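Local coordinates for SPT6 (Antonospora locustae, PDB 2XP1), which is a transcription elongation factor whose C-terminal tandem SH2 domains enable its interaction with RNA polymerase II, at residues F53-V59 with F129-G135. Numbering follows the deposited sequence.
Sequences FASDVFV and FSRKYPG. With SO4 (sulfate ion), chain C.
Phe53 and Phe129 meet where the two SH2 folds of the tandem abut, a worked example of two domains packing through an apolar patch. The type I turn Ala54-Val57, linking strands 46-52 and 57-65 of the first sheet, packs against the loop joining strands 124-129 and 136-142 in the second, and helix 80-100 adds Leu95 to both phenylalanines. Their rings form an offset edge-to-face pair, planes 65° apart, with Phe53 offering its edge. Phe53 CD2 meets Phe129 CE2, the adjacent Phe53 CE2 reaches Gly135 CA (3.6 Å), and Val59 CG2 lies over one face of the Phe53 ring and presses against Gly135 N at 3.4 Å.

Val57 divides its methyls: CG1, anti to the backbone N (chi1 -176°), runs to Pro134, whereas Val57 CG2 sits over one face of the Arg131 guanidinium, near its rim, 3.6 Å from NE.

Polar contacts flank this patch. Asp56 OD1 salt-bridges Arg131, drawing weak, bent bonds from NE and NH2, its carboxylate turned 56° from the guanidinium plane. A firmer bond from Arg131 NH1 to Phe129 O (2.6 Å) helps fix the guanidinium's rotation.

Behind this surface the loop cradles a sulfate, probably from crystallisation, which Tyr150 and Thr138 also bind. Ser130 OG accepts from Tyr133 N in an ST motif and donates to sulfate O4 at 2.6 Å, while backbone N atoms of Arg131 and Lys132 converge on sulfate O2.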
loop_
_atom_site.group_PDB
_atom_site.type_symbol
_atom_site.label_atom_id
_atom_site.label_comp_id
_atom_site.label_asym_id
_atom_site.label_seq_id
_atom_site.Cartn_x
_atom_site.Cartn_y
_atom_site.Cartn_z
ATOM N N PHE A 53 -0.041 -4.851 20.645
ATOM C CA PHE A 53 -1.416 -4.713 20.125
ATOM C C PHE A 53 -2.409 -4.816 21.262
ATOM O O PHE A 53 -3.411 -4.094 21.270
ATOM C CB PHE A 53 -1.701 -5.734 19.031
ATOM C CG PHE A 53 -1.373 -5.232 17.658
ATOM C CD1 PHE A 53 -0.236 -4.459 17.441
ATOM C CD2 PHE A 53 -2.154 -5.566 16.578
ATOM C CE1 PHE A 53 0.080 -3.999 16.175
ATOM C CE2 PHE A 53 -1.854 -5.082 15.305
ATOM C CZ PHE A 53 -0.748 -4.316 15.112
ATOM N N ALA A 54 -2.084 -5.677 22.229
ATOM C CA ALA A 54 -2.875 -5.956 23.409
ATOM C C ALA A 54 -1.919 -6.666 24.354
ATOM O O ALA A 54 -0.844 -7.119 23.934
ATOM C CB ALA A 54 -4.053 -6.872 23.077
ATOM N N SER A 55 -2.323 -6.740 25.618
ATOM C CA SER A 55 -1.598 -7.403 26.713
ATOM C C SER A 55 -0.746 -8.633 26.367
ATOM O O SER A 55 0.318 -8.848 26.960
ATOM C CB SER A 55 -2.604 -7.831 27.774
ATOM O OG SER A 55 -3.214 -6.715 28.394
ATOM N N ASP A 56 -1.248 -9.467 25.460
ATOM C CA ASP A 56 -0.526 -10.657 25.057
ATOM C C ASP A 56 -0.386 -10.722 23.557
ATOM O O ASP A 56 -0.113 -11.787 23.026
ATOM C CB ASP A 56 -1.214 -11.926 25.571
ATOM C CG ASP A 56 -2.561 -12.154 24.935
ATOM O OD1 ASP A 56 -3.184 -11.169 24.470
ATOM O OD2 ASP A 56 -3.005 -13.321 24.917
ATOM N N VAL A 57 -0.558 -9.597 22.865
ATOM C CA VAL A 57 -0.318 -9.565 21.411
ATOM C C VAL A 57 0.767 -8.588 21.050
ATOM O O VAL A 57 0.615 -7.377 21.224
ATOM C CB VAL A 57 -1.584 -9.262 20.618
ATOM C CG1 VAL A 57 -1.292 -9.350 19.110
ATOM C CG2 VAL A 57 -2.712 -10.243 21.023
ATOM N N PHE A 58 1.871 -9.105 20.539
ATOM C CA PHE A 58 2.969 -8.234 20.147
ATOM C C PHE A 58 3.364 -8.417 18.680
ATOM O O PHE A 58 3.444 -9.540 18.193
ATOM C CB PHE A 58 4.155 -8.426 21.098
ATOM C CG PHE A 58 3.811 -8.130 22.522
ATOM C CD1 PHE A 58 3.318 -9.126 23.345
ATOM C CD2 PHE A 58 3.946 -6.843 23.038
ATOM C CE1 PHE A 58 2.959 -8.857 24.659
ATOM C CE2 PHE A 58 3.577 -6.563 24.352
ATOM C CZ PHE A 58 3.095 -7.570 25.164
ATOM N N VAL A 59 3.591 -7.317 17.971
ATOM C CA VAL A 59 4.029 -7.431 16.607
ATOM C C VAL A 59 5.486 -6.987 16.549
ATOM O O VAL A 59 5.831 -5.892 17.037
ATOM C CB VAL A 59 3.170 -6.550 15.707
ATOM C CG1 VAL A 59 3.801 -6.392 14.373
ATOM C CG2 VAL A 59 1.794 -7.190 15.538
ATOM N N PHE A 129 -8.355 -9.201 18.397
ATOM C CA PHE A 129 -7.038 -9.385 17.789
ATOM C C PHE A 129 -6.712 -10.835 17.811
ATOM O O PHE A 129 -7.054 -11.515 18.764
ATOM C CB PHE A 129 -5.959 -8.623 18.547
ATOM C CG PHE A 129 -5.989 -7.168 18.263
ATOM C CD1 PHE A 129 -6.295 -6.274 19.250
ATOM C CD2 PHE A 129 -5.769 -6.699 16.991
ATOM C CE1 PHE A 129 -6.335 -4.928 18.986
ATOM C CE2 PHE A 129 -5.851 -5.361 16.726
ATOM C CZ PHE A 129 -6.142 -4.472 17.747
ATOM N N SER A 130 -6.049 -11.273 16.746
ATOM C CA SER A 130 -5.570 -12.652 16.601
ATOM C C SER A 130 -4.339 -12.856 17.455
ATOM O O SER A 130 -3.419 -12.025 17.428
ATOM C CB SER A 130 -5.163 -12.938 15.128
ATOM O OG SER A 130 -4.647 -14.277 14.994
ATOM N N ARG A 131 -4.315 -13.987 18.166
ATOM C CA ARG A 131 -3.132 -14.454 18.904
ATOM C C ARG A 131 -2.296 -15.437 18.049
ATOM O O ARG A 131 -1.067 -15.527 18.212
ATOM C CB ARG A 131 -3.548 -15.101 20.234
ATOM C CG ARG A 131 -3.835 -14.107 21.366
ATOM C CD ARG A 131 -5.120 -13.258 21.156
ATOM N NE ARG A 131 -5.322 -12.350 22.288
ATOM C CZ ARG A 131 -6.141 -11.295 22.339
ATOM N NH1 ARG A 131 -6.940 -10.933 21.326
ATOM N NH2 ARG A 131 -6.151 -10.588 23.460
ATOM N N LYS A 132 -2.958 -16.159 17.144
ATOM C CA LYS A 132 -2.277 -17.063 16.221
ATOM C C LYS A 132 -1.465 -16.268 15.218
ATOM O O LYS A 132 -0.380 -16.705 14.813
ATOM C CB LYS A 132 -3.275 -17.984 15.506
ATOM C CG LYS A 132 -4.220 -18.719 16.435
ATOM C CD LYS A 132 -4.814 -19.983 15.776
ATOM C CE LYS A 132 -5.846 -20.686 16.687
ATOM N NZ LYS A 132 -6.088 -22.135 16.376
ATOM N N TYR A 133 -1.969 -15.092 14.835
ATOM C CA TYR A 133 -1.246 -14.219 13.907
ATOM C C TYR A 133 -1.164 -12.775 14.391
ATOM O O TYR A 133 -1.927 -11.902 13.961
ATOM C CB TYR A 133 -1.742 -14.362 12.442
ATOM C CG TYR A 133 -1.794 -15.825 11.982
ATOM C CD1 TYR A 133 -2.947 -16.574 12.151
ATOM C CD2 TYR A 133 -0.678 -16.459 11.427
ATOM C CE1 TYR A 133 -3.007 -17.922 11.771
ATOM C CE2 TYR A 133 -0.729 -17.827 11.036
ATOM C CZ TYR A 133 -1.906 -18.538 11.213
ATOM O OH TYR A 133 -2.013 -19.862 10.843
ATOM N N PRO A 134 -0.225 -12.517 15.312
ATOM C CA PRO A 134 -0.149 -11.198 15.904
ATOM C C PRO A 134 -0.027 -10.209 14.787
ATOM O O PRO A 134 0.840 -10.372 13.919
ATOM C CB PRO A 134 1.174 -11.249 16.677
ATOM C CG PRO A 134 1.325 -12.681 17.029
ATOM C CD PRO A 134 0.780 -13.440 15.871
ATOM N N GLY A 135 -0.850 -9.173 14.822
ATOM C CA GLY A 135 -0.896 -8.201 13.737
ATOM C C GLY A 135 -2.198 -8.321 12.961
ATOM O O GLY A 135 -2.576 -7.385 12.267
HETATM S S SO4 C . -6.997 -16.465 16.259
HETATM O O1 SO4 C . -7.534 -17.826 16.367
HETATM O O2 SO4 C . -6.073 -16.230 17.377
HETATM O O3 SO4 C . -8.071 -15.482 16.326
HETATM O O4 SO4 C . -6.318 -16.321 14.980
#